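Local structure of 6-carboxyhexanoate--coa ligase (Bacillus subtilis, 5FLG) at residues A177-V182 with Y204-K209; K135-T140 with N239-D244; E115-W120 with A190-S195. The protein belongs to the 6-carboxyhexanoate--CoA ligase family of enzymes and holds phosphoaminophosphonic acid-adenylate ester, pimelic acid and magnesium in this model. All blocks are in the same frame, centred on the assembly; numbering follows the deposited sequence.

Contact 1: A177-V182 with Y204-K209. With ANP (phosphoaminophosphonic acid-adenylate ester), chain D.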
loop_
_atom_site.group_PDB
_atom_site.type_symbol
_atom_site.label_atom_id
_atom_site.label_comp_id
_atom_site.label_asym_id
_atom_site.label_seq_id
_atom_site.Cartn_x
_atom_site.Cartn_y
_atom_site.Cartn_z
ATOM N N ALA A 177 6.384 9.191 20.521
ATOM C CA ALA A 177 5.083 9.580 19.985
ATOM C C ALA A 177 4.038 8.520 20.291
ATOM O O ALA A 177 2.891 8.850 20.707
ATOM C CB ALA A 177 5.140 9.822 18.506
ATOM N N LEU A 178 4.408 7.259 20.029
ATOM C CA LEU A 178 3.527 6.141 20.340
ATOM C C LEU A 178 3.161 6.093 21.815
ATOM O O LEU A 178 1.992 5.959 22.170
ATOM C CB LEU A 178 4.176 4.819 19.912
ATOM C CG LEU A 178 3.272 3.588 20.001
ATOM C CD1 LEU A 178 3.763 2.492 19.061
ATOM C CD2 LEU A 178 3.225 3.081 21.436
ATOM N N ALA A 179 4.190 6.094 22.661
ATOM C CA ALA A 179 3.997 5.966 24.055
ATOM C C ALA A 179 3.152 7.087 24.611
ATOM O O ALA A 179 2.366 6.849 25.511
ATOM C CB ALA A 179 5.291 5.866 24.810
ATOM N N SER A 180 3.360 8.307 24.124
ATOM C CA SER A 180 2.531 9.417 24.556
ATOM C C SER A 180 1.056 9.268 24.159
ATOM O O SER A 180 0.141 9.534 24.951
ATOM C CB SER A 180 3.107 10.726 24.024
ATOM O OG SER A 180 4.399 10.903 24.538
ATOM N N LYS A 181 0.810 8.875 22.921
ATOM C CA LYS A 181 -0.560 8.612 22.529
ATOM C C LYS A 181 -1.176 7.515 23.388
ATOM O O LYS A 181 -2.283 7.672 23.909
ATOM C CB LYS A 181 -0.663 8.192 21.072
ATOM C CG LYS A 181 -2.008 7.562 20.772
ATOM C CD LYS A 181 -2.353 7.546 19.298
ATOM C CE LYS A 181 -3.536 6.635 19.075
ATOM N NZ LYS A 181 -4.044 6.667 17.687
ATOM N N VAL A 182 -0.433 6.425 23.575
ATOM C CA VAL A 182 -0.955 5.284 24.277
ATOM C C VAL A 182 -1.227 5.643 25.740
ATOM O O VAL A 182 -2.261 5.287 26.286
ATOM C CB VAL A 182 -0.006 4.091 24.157
ATOM C CG1 VAL A 182 -0.419 2.973 25.097
ATOM C CG2 VAL A 182 -0.006 3.576 22.724
ATOM N N TYR A 204 11.903 0.609 27.153
ATOM C CA TYR A 204 11.308 1.535 28.076
ATOM C C TYR A 204 10.055 0.959 28.729
ATOM O O TYR A 204 9.551 -0.086 28.341
ATOM C CB TYR A 204 10.929 2.861 27.397
ATOM C CG TYR A 204 9.766 2.780 26.389
ATOM C CD1 TYR A 204 8.453 2.876 26.804
ATOM C CD2 TYR A 204 10.008 2.619 25.022
ATOM C CE1 TYR A 204 7.424 2.810 25.924
ATOM C CE2 TYR A 204 8.974 2.658 24.115
ATOM C CZ TYR A 204 7.668 2.667 24.593
ATOM O OH TYR A 204 6.601 2.689 23.726
ATOM N N VAL A 205 9.704 1.588 29.835
ATOM C CA VAL A 205 8.382 1.430 30.455
ATOM C C VAL A 205 7.812 2.839 30.533
ATOM O O VAL A 205 8.552 3.809 30.728
ATOM C CB VAL A 205 8.533 0.867 31.881
ATOM C CG1 VAL A 205 7.210 0.951 32.639
ATOM C CG2 VAL A 205 8.953 -0.578 31.809
ATOM N N ALA A 206 6.538 2.974 30.194
ATOM C CA ALA A 206 5.889 4.263 30.192
ATOM C C ALA A 206 4.609 4.174 31.015
ATOM O O ALA A 206 3.897 3.167 30.984
ATOM C CB ALA A 206 5.559 4.677 28.797
ATOM N N GLY A 207 4.237 5.308 31.588
ATOM C CA GLY A 207 2.952 5.440 32.255
ATOM C C GLY A 207 2.693 6.868 32.656
ATOM O O GLY A 207 3.581 7.730 32.581
ATOM N N LYS A 208 1.488 7.100 33.165
ATOM C CA LYS A 208 0.963 8.446 33.307
ATOM C C LYS A 208 1.747 9.131 34.381
ATOM O O LYS A 208 2.129 10.281 34.217
ATOM C CB LYS A 208 -0.514 8.412 33.690
ATOM C CG LYS A 208 -1.470 8.218 32.536
ATOM C CD LYS A 208 -2.887 7.986 33.074
ATOM C CE LYS A 208 -3.910 7.820 31.955
ATOM N NZ LYS A 208 -3.785 6.538 31.223
ATOM N N LYS A 209 2.147 8.386 35.401
ATOM C CA LYS A 209 2.891 8.999 36.491
ATOM C C LYS A 209 4.383 9.044 36.246
ATOM O O LYS A 209 5.020 10.067 36.476
ATOM C CB LYS A 209 2.611 8.284 37.784
ATOM C CG LYS A 209 1.150 8.454 38.178
ATOM C CD LYS A 209 0.864 7.925 39.574
ATOM C CE LYS A 209 0.943 6.413 39.575
ATOM N NZ LYS A 209 0.122 5.865 38.458
HETATM P PG ANP D . 10.720 -0.793 12.738
HETATM O O1G ANP D . 10.974 -0.631 11.265
HETATM O O2G ANP D . 11.857 -1.480 13.444
HETATM O O3G ANP D . 10.291 0.439 13.466
HETATM P PB ANP D . 8.326 -1.896 14.109
HETATM O O1B ANP D . 7.858 -0.502 14.334
HETATM O O2B ANP D . 7.423 -3.028 13.787
HETATM N N3B ANP D . 9.408 -1.889 12.761
HETATM P PA ANP D . 9.849 -1.428 16.505
HETATM O O1A ANP D . 11.167 -1.886 16.928
HETATM O O2A ANP D . 9.548 0.009 16.186
HETATM O O3A ANP D . 9.257 -2.372 15.344
HETATM O "O5'" ANP D . 8.853 -1.892 17.738
HETATM C "C5'" ANP D . 9.138 -3.037 18.491
HETATM C "C4'" ANP D . 7.860 -3.862 18.665
HETATM O "O4'" ANP D . 6.851 -3.031 19.252
HETATM C "C3'" ANP D . 7.308 -4.351 17.335
HETATM O "O3'" ANP D . 7.791 -5.650 17.014
HETATM C "C2'" ANP D . 5.832 -4.421 17.599
HETATM O "O2'" ANP D . 5.553 -5.623 18.318
HETATM C "C1'" ANP D . 5.639 -3.251 18.521
HETATM N N9 ANP D . 5.231 -2.087 17.726
HETATM C C8 ANP D . 6.011 -1.305 16.897
HETATM N N7 ANP D . 5.280 -0.276 16.408
HETATM C C5 ANP D . 4.011 -0.427 16.895
HETATM C C6 ANP D . 2.715 0.259 16.761
HETATM N N6 ANP D . 2.561 1.332 15.980
HETATM N N1 ANP D . 1.654 -0.211 17.453
HETATM C C2 ANP D . 1.756 -1.303 18.219
HETATM N N3 ANP D . 2.904 -1.958 18.461
HETATM C C4 ANP D . 4.002 -1.624 17.741
#
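Ala-179 overlaps the hydroxyl end of the Tyr-204 side chain with its single methyl group. This is helix-on-sheet packing: helix 170-184 lies on one face of the mixed sheet, above strand 203-207. The segment axes approach to 8.5 Å and cross at -31°, so the helix runs roughly along the strand. Ala-179 CB is 3.6 Å from Tyr-204 OH and 3.9 Å from Tyr-204 CE1. It comes at the ring obliquely. The same methyl also meets Ala-206, with the two CB atoms 4.2 Å apart. Two alanines facing each other let helix and strand come close, and the nearest CA atoms are those of this pair, 6.6 Å apart.

Tyr-204 stands up from the strand toward the helix. Its CG sits between the backbone N and the carbonyl carbon (chi1 69°), which leans the ring forward along the strand, over toward Ala-206, whose backbone N lies in plane at the ring edge. The phenol oxygen is buried, and Arg-228 NH2 supplies its main hydrogen bond. The Tyr-212 ring, part of the pimelic acid pocket, also meets the Tyr-204 ring. No hydrogen bond joins the two segments; methyl groups pack against the ring and its hydroxyl oxygen.

Leu-178 links this packing to the nucleotide site. Its side chain crosses that of Tyr-204 at about a right angle, and its two methyls do different work. CD2 reaches toward the phenol, at 4.1 Å from Tyr-204 OH. CD1 belongs to the pocket of the phosphoaminophosphonic acid-adenylate ester and rests over a face of the adenine, with Leu-178 CD1 3.4 Å from ANP C6 and 3.5 Å from ANP N6.

Contact 2: K135-T140 with N239-D244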
loop_
_atom_site.group_PDB
_atom_site.type_symbol
_atom_site.label_atom_id
_atom_site.label_comp_id
_atom_site.label_asym_id
_atom_site.label_seq_id
_atom_site.Cartn_x
_atom_site.Cartn_y
_atom_site.Cartn_z
ATOM N N LYS A 135 -4.807 -11.807 32.030
ATOM C CA LYS A 135 -4.778 -12.511 30.749
ATOM C C LYS A 135 -4.727 -11.492 29.605
ATOM O O LYS A 135 -5.249 -10.393 29.731
ATOM C CB LYS A 135 -6.062 -13.331 30.527
ATOM C CG LYS A 135 -6.423 -14.328 31.617
ATOM C CD LYS A 135 -7.777 -14.966 31.294
ATOM C CE LYS A 135 -8.262 -15.921 32.372
ATOM N NZ LYS A 135 -7.138 -16.684 32.985
ATOM N N ARG A 136 -4.306 -11.961 28.443
ATOM C CA ARG A 136 -4.371 -11.204 27.213
ATOM C C ARG A 136 -5.816 -10.936 26.853
ATOM O O ARG A 136 -6.666 -11.789 26.975
ATOM C CB ARG A 136 -3.687 -11.941 26.078
ATOM C CG ARG A 136 -3.726 -11.186 24.758
ATOM C CD ARG A 136 -2.760 -11.783 23.736
ATOM N NE ARG A 136 -2.819 -11.005 22.503
ATOM C CZ ARG A 136 -2.176 -11.303 21.375
ATOM N NH1 ARG A 136 -1.437 -12.383 21.300
ATOM N NH2 ARG A 136 -2.328 -10.535 20.307
ATOM N N MET A 137 -6.070 -9.753 26.345
ATOM C CA MET A 137 -7.410 -9.215 26.292
ATOM C C MET A 137 -7.821 -9.053 24.829
ATOM O O MET A 137 -8.942 -9.307 24.461
ATOM C CB MET A 137 -7.370 -7.871 27.031
ATOM C CG MET A 137 -8.669 -7.133 27.211
ATOM S SD MET A 137 -8.294 -5.549 28.007
ATOM C CE MET A 137 -9.903 -5.171 28.723
ATOM N N ASP A 138 -6.890 -8.690 23.958
ATOM C CA ASP A 138 -7.228 -8.590 22.550
ATOM C C ASP A 138 -7.229 -9.958 21.904
ATOM O O ASP A 138 -6.514 -10.874 22.328
ATOM C CB ASP A 138 -6.243 -7.683 21.823
ATOM C CG ASP A 138 -4.880 -8.310 21.666
ATOM O OD1 ASP A 138 -4.158 -8.402 22.669
ATOM O OD2 ASP A 138 -4.583 -8.837 20.574
ATOM N N GLN A 139 -7.921 -10.038 20.784
ATOM C CA GLN A 139 -8.051 -11.271 20.056
ATOM C C GLN A 139 -7.402 -11.169 18.684
ATOM O O GLN A 139 -7.725 -11.936 17.797
ATOM C CB GLN A 139 -9.518 -11.625 19.941
ATOM C CG GLN A 139 -10.164 -11.859 21.306
ATOM C CD GLN A 139 -11.682 -11.885 21.248
ATOM O OE1 GLN A 139 -12.266 -12.524 20.376
ATOM N NE2 GLN A 139 -12.329 -11.170 22.166
ATOM N N THR A 140 -6.340 -10.381 18.569
ATOM C CA THR A 140 -5.668 -10.225 17.273
ATOM C C THR A 140 -4.565 -11.245 16.989
ATOM O O THR A 140 -3.916 -11.157 15.964
ATOM C CB THR A 140 -5.010 -8.833 17.160
ATOM O OG1 THR A 140 -3.936 -8.715 18.112
ATOM C CG2 THR A 140 -6.034 -7.768 17.404
ATOM N N ASN A 239 -12.766 -3.691 22.116
ATOM C CA ASN A 239 -12.813 -3.169 20.758
ATOM C C ASN A 239 -12.873 -1.654 20.696
ATOM O O ASN A 239 -12.384 -1.050 19.765
ATOM C CB ASN A 239 -13.993 -3.747 20.005
ATOM C CG ASN A 239 -13.892 -5.238 19.875
ATOM O OD1 ASN A 239 -13.034 -5.742 19.149
ATOM N ND2 ASN A 239 -14.678 -5.957 20.677
ATOM N N THR A 240 -13.505 -1.039 21.681
ATOM C CA THR A 240 -13.532 0.398 21.742
ATOM C C THR A 240 -12.108 0.907 21.955
ATOM O O THR A 240 -11.681 1.846 21.303
ATOM C CB THR A 240 -14.454 0.856 22.884
ATOM O OG1 THR A 240 -13.889 0.458 24.140
ATOM C CG2 THR A 240 -15.822 0.183 22.736
ATOM N N TYR A 241 -11.367 0.261 22.853
ATOM C CA TYR A 241 -10.008 0.685 23.136
ATOM C C TYR A 241 -9.169 0.526 21.874
ATOM O O TYR A 241 -8.401 1.431 21.508
ATOM C CB TYR A 241 -9.394 -0.124 24.289
ATOM C CG TYR A 241 -10.166 -0.107 25.616
ATOM C CD1 TYR A 241 -10.984 0.962 25.966
ATOM C CD2 TYR A 241 -9.993 -1.121 26.551
ATOM C CE1 TYR A 241 -11.609 1.016 27.212
ATOM C CE2 TYR A 241 -10.634 -1.089 27.786
ATOM C CZ TYR A 241 -11.445 -0.027 28.106
ATOM O OH TYR A 241 -11.976 0.045 29.375
ATOM N N ILE A 242 -9.349 -0.602 21.194
ATOM C CA ILE A 242 -8.589 -0.923 19.979
ATOM C C ILE A 242 -8.862 0.121 18.904
ATOM O O ILE A 242 -7.957 0.570 18.181
ATOM C CB ILE A 242 -8.940 -2.339 19.447
ATOM C CG1 ILE A 242 -8.268 -3.408 20.310
ATOM C CG2 ILE A 242 -8.498 -2.502 17.995
ATOM C CD1 ILE A 242 -8.601 -4.822 19.900
ATOM N N HIS A 243 -10.117 0.536 18.812
ATOM C CA HIS A 243 -10.483 1.496 17.797
ATOM C C HIS A 243 -9.835 2.862 18.080
ATOM O O HIS A 243 -9.249 3.472 17.182
ATOM C CB HIS A 243 -12.005 1.605 17.707
ATOM C CG HIS A 243 -12.469 2.571 16.672
ATOM N ND1 HIS A 243 -12.681 3.902 16.950
ATOM C CD2 HIS A 243 -12.643 2.428 15.337
ATOM C CE1 HIS A 243 -13.041 4.524 15.843
ATOM N NE2 HIS A 243 -13.029 3.651 14.852
ATOM N N ASP A 244 -9.835 3.273 19.345
ATOM C CA ASP A 244 -9.123 4.478 19.746
ATOM C C ASP A 244 -7.647 4.403 19.378
ATOM O O ASP A 244 -7.087 5.374 18.875
ATOM C CB ASP A 244 -9.223 4.724 21.248
ATOM C CG ASP A 244 -10.648 4.950 21.710
ATOM O OD1 ASP A 244 -11.430 5.512 20.913
ATOM O OD2 ASP A 244 -10.974 4.594 22.877
#
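Met-137 extends straight toward Tyr-241, with CG anti to the backbone N (chi1 -176°) and SD anti to CA. Ile-242 holds CG1 anti to its own carbonyl carbon (chi1 -76°), and this carries CD1 out to Asp-138. The two touches are light. Met-137 CE comes to the edge of the Tyr-241 ring, near its plane, 4.3 Å from Tyr-241 CE2. Ile-242 CD1 lies 4.2 Å from Asp-138 CB, so it meets the aliphatic part of the aspartate and not the carboxylate.

That carboxylate is engaged within its own loop. Arg-136 grips it side-on with two nitrogens, one to each oxygen, in a salt bridge. Arg-136 NE donates to Asp-138 OD1 at 2.9 Å, and Arg-136 NH2 to Asp-138 OD2 at 2.8 Å. OD2 uses its syn lone pair for the arginine. On its anti side, well out of the carboxylate plane, it takes the backbone N of Thr-140, 3.1 Å from Asp-138 OD2, which makes an Asx turn. OD1 also accepts from Leu-128 N on the neighbouring strand. These bonds fix the rotation of the carboxylate and shape the loop that faces the helix. Tyr-241 OH is hydrogen-bonded by the backbone N of Asn-236.

The contact joins the edge strand 135-136 and the loop after it to helix 238-247. Strand 127-130 lies next to that edge strand, and its Leu-128 is touched by Ile-242. Ile-232 of strand 227-232 meets both Met-137 and Tyr-241, so the sheet backs the junction.

Contact 3: E115-W120 with A190-S195. With PML (pimelic acid), chain C.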
loop_
_atom_site.group_PDB
_atom_site.type_symbol
_atom_site.label_atom_id
_atom_site.label_comp_id
_atom_site.label_asym_id
_atom_site.label_seq_id
_atom_site.Cartn_x
_atom_site.Cartn_y
_atom_site.Cartn_z
ATOM N N GLU A 115 5.922 -14.311 31.848
ATOM C CA GLU A 115 5.851 -15.684 31.364
ATOM C C GLU A 115 5.388 -15.801 29.920
ATOM O O GLU A 115 5.726 -16.756 29.256
ATOM C CB GLU A 115 4.949 -16.537 32.264
ATOM C CG GLU A 115 5.555 -16.735 33.645
ATOM C CD GLU A 115 4.678 -17.564 34.568
ATOM O OE1 GLU A 115 3.671 -18.101 34.087
ATOM O OE2 GLU A 115 5.031 -17.687 35.756
ATOM N N GLN A 116 4.593 -14.856 29.449
ATOM C CA GLN A 116 3.998 -14.956 28.129
ATOM C C GLN A 116 4.738 -14.156 27.054
ATOM O O GLN A 116 4.618 -14.428 25.871
ATOM C CB GLN A 116 2.531 -14.570 28.217
ATOM C CG GLN A 116 1.733 -15.684 28.883
ATOM C CD GLN A 116 0.383 -15.248 29.396
ATOM O OE1 GLN A 116 -0.532 -14.989 28.617
ATOM N NE2 GLN A 116 0.284 -15.066 30.701
ATOM N N ILE A 117 5.661 -13.321 27.491
ATOM C CA ILE A 117 6.328 -12.417 26.574
ATOM C C ILE A 117 7.092 -13.134 25.457
ATOM O O ILE A 117 6.771 -12.900 24.311
ATOM C CB ILE A 117 7.219 -11.425 27.327
ATOM C CG1 ILE A 117 6.341 -10.297 27.871
ATOM C CG2 ILE A 117 8.287 -10.858 26.386
ATOM C CD1 ILE A 117 6.984 -9.469 28.954
ATOM N N PRO A 118 7.794 -14.227 25.782
ATOM C CA PRO A 118 8.376 -15.102 24.756
ATOM C C PRO A 118 7.420 -15.595 23.696
ATOM O O PRO A 118 7.732 -15.511 22.505
ATOM C CB PRO A 118 8.939 -16.277 25.569
ATOM C CG PRO A 118 9.247 -15.667 26.896
ATOM C CD PRO A 118 8.104 -14.724 27.132
ATOM N N GLU A 119 6.216 -16.006 24.079
ATOM C CA GLU A 119 5.265 -16.466 23.073
ATOM C C GLU A 119 4.740 -15.296 22.208
ATOM O O GLU A 119 4.124 -15.510 21.176
ATOM C CB GLU A 119 4.091 -17.210 23.734
ATOM C CG GLU A 119 2.867 -16.334 23.983
ATOM C CD GLU A 119 1.717 -17.059 24.680
ATOM O OE1 GLU A 119 1.917 -17.536 25.818
ATOM O OE2 GLU A 119 0.588 -17.074 24.124
ATOM N N TRP A 120 4.906 -14.058 22.656
ATOM C CA TRP A 120 4.388 -12.922 21.905
ATOM C C TRP A 120 5.484 -12.284 21.029
ATOM O O TRP A 120 5.290 -11.197 20.517
ATOM C CB TRP A 120 3.837 -11.849 22.841
ATOM C CG TRP A 120 2.707 -12.319 23.698
ATOM C CD1 TRP A 120 1.763 -13.235 23.368
ATOM C CD2 TRP A 120 2.345 -11.812 24.989
ATOM N NE1 TRP A 120 0.817 -13.327 24.377
ATOM C CE2 TRP A 120 1.184 -12.504 25.402
ATOM C CE3 TRP A 120 2.898 -10.859 25.837
ATOM C CZ2 TRP A 120 0.534 -12.224 26.599
ATOM C CZ3 TRP A 120 2.301 -10.632 27.049
ATOM C CH2 TRP A 120 1.104 -11.279 27.404
ATOM N N ALA A 190 0.030 1.153 31.933
ATOM C CA ALA A 190 1.462 1.112 31.662
ATOM C C ALA A 190 1.793 0.356 30.394
ATOM O O ALA A 190 0.991 -0.457 29.894
ATOM C CB ALA A 190 2.182 0.503 32.845
ATOM N N GLU A 191 2.971 0.679 29.834
ATOM C CA GLU A 191 3.441 0.064 28.594
ATOM C C GLU A 191 4.860 -0.452 28.848
ATOM O O GLU A 191 5.605 0.131 29.614
ATOM C CB GLU A 191 3.423 1.041 27.421
ATOM C CG GLU A 191 4.160 0.486 26.187
ATOM C CD GLU A 191 4.349 1.488 25.024
ATOM O OE1 GLU A 191 4.077 2.710 25.166
ATOM O OE2 GLU A 191 4.823 1.040 23.944
ATOM N N LEU A 192 5.128 -1.667 28.384
ATOM C CA LEU A 192 6.448 -2.222 28.410
ATOM C C LEU A 192 6.889 -2.477 26.975
ATOM O O LEU A 192 6.148 -3.062 26.187
ATOM C CB LEU A 192 6.415 -3.515 29.191
ATOM C CG LEU A 192 7.653 -4.394 29.172
ATOM C CD1 LEU A 192 8.823 -3.765 29.925
ATOM C CD2 LEU A 192 7.270 -5.731 29.761
ATOM N N CYS A 193 8.108 -2.058 26.646
ATOM C CA CYS A 193 8.568 -2.098 25.277
ATOM C C CYS A 193 10.062 -2.378 25.181
ATOM O O CYS A 193 10.863 -1.820 25.941
ATOM C CB CYS A 193 8.281 -0.781 24.583
ATOM S SG CYS A 193 9.148 -0.616 22.978
ATOM N N TRP A 194 10.439 -3.265 24.266
ATOM C CA TRP A 194 11.798 -3.213 23.697
ATOM C C TRP A 194 11.797 -3.724 22.272
ATOM O O TRP A 194 10.787 -4.217 21.777
ATOM C CB TRP A 194 12.827 -3.923 24.607
ATOM C CG TRP A 194 12.632 -5.419 24.768
ATOM C CD1 TRP A 194 13.191 -6.409 24.006
ATOM C CD2 TRP A 194 11.886 -6.084 25.794
ATOM N NE1 TRP A 194 12.719 -7.640 24.419
ATOM C CE2 TRP A 194 12.014 -7.472 25.576
ATOM C CE3 TRP A 194 11.132 -5.640 26.887
ATOM C CZ2 TRP A 194 11.344 -8.414 26.360
ATOM C CZ3 TRP A 194 10.530 -6.569 27.693
ATOM C CH2 TRP A 194 10.631 -7.939 27.430
ATOM N N SER A 195 12.881 -3.423 21.562
ATOM C CA SER A 195 12.922 -3.548 20.142
ATOM C C SER A 195 13.014 -5.003 19.730
ATOM O O SER A 195 13.703 -5.792 20.372
ATOM C CB SER A 195 14.165 -2.792 19.575
ATOM O OG SER A 195 14.061 -2.744 18.161
HETATM C C1 PML C . 14.243 4.648 23.009
HETATM O O11 PML C . 13.777 5.490 23.844
HETATM O O12 PML C . 15.461 4.724 22.620
HETATM C C2 PML C . 13.440 3.346 22.826
HETATM C C3 PML C . 13.045 2.958 21.410
HETATM C C4 PML C . 12.961 1.437 21.187
HETATM C C5 PML C . 11.671 0.955 20.551
HETATM C C6 PML C . 11.859 0.013 19.365
HETATM C C7 PML C . 12.655 0.664 18.231
HETATM O O71 PML C . 12.216 1.715 17.706
HETATM O O72 PML C . 13.662 0.071 17.771
#
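Ile-117 pushes its two branches into two side chains of strand 188-194. Its CD1 meets Leu-192 CD2 at 3.8 Å, the side chains crossing at about a right angle. Its CG2 touches the six-membered ring of the Trp-194 indole obliquely, 3.9 Å from both Trp-194 CZ2 and Trp-194 CH2. One residue thus carries the whole first side of the contact. Here the segment that carries Ile-117 into the 3-10 turn 118-120 packs on the mixed sheet, in a fold with helices on both sheet faces.

The tight part is this buried apolar cluster. Trp-194 has CG between its backbone N and carbonyl carbon (chi1 65°), which swings the indole back along the strand, and Leu-192 CD1 lies in plane at its edge. Ala-96 and Gln-93 of helix 89-102 touch Leu-192 and Trp-194 respectively. The other side of the turn is loose: Pro-118 points away from the strand, and Glu-115 and Glu-119 are exposed. Between the segments the backbones stay well apart, with the nearest CA atoms, of Ile-117 and Leu-192, 10.4 Å from each other.

Strand residues alternate, so Cys-193 faces the other way, into the pimelic acid pocket, with its SG 3.8 Å from PML C5. Just past the strand, Ser-195 OG lies 2.9 Å from PML O72. ANP O1A is also within reach of that hydroxyl, and the backbone N of Asp-197 donates to it. The chemistry therefore divides across the strand. The Ile-117 side has no hydrogen bond or salt bridge between the segments and rests on close apolar packing. Cys-193 on the opposite side packs against the pimelic acid chain, and the polar contact with the ligands comes from Ser-195.

All three contacts reach the same mixed sheet. Contacts 1 and 3 use neighbouring strands, joined where Ala-206 O lies 2.9 Å from Glu-191 N, and their centres are about 15 Å apart. They pack on opposite faces, with Glu-191 turned toward helix 170-184 and Ile-117 on the far side. Contact 2 lies at the sheet edge, with its centre about 17 Å from that of contact 1 and about 16 Å from that of contact 3. Arg-136 NH1 and Trp-120 CD1, 3.9 Å apart, join contacts 2 and 3. Contacts 1 and 3 supply ligand-pocket residues, whereas the Asp-138 side chain of contact 2 stays about 10 Å from ANP.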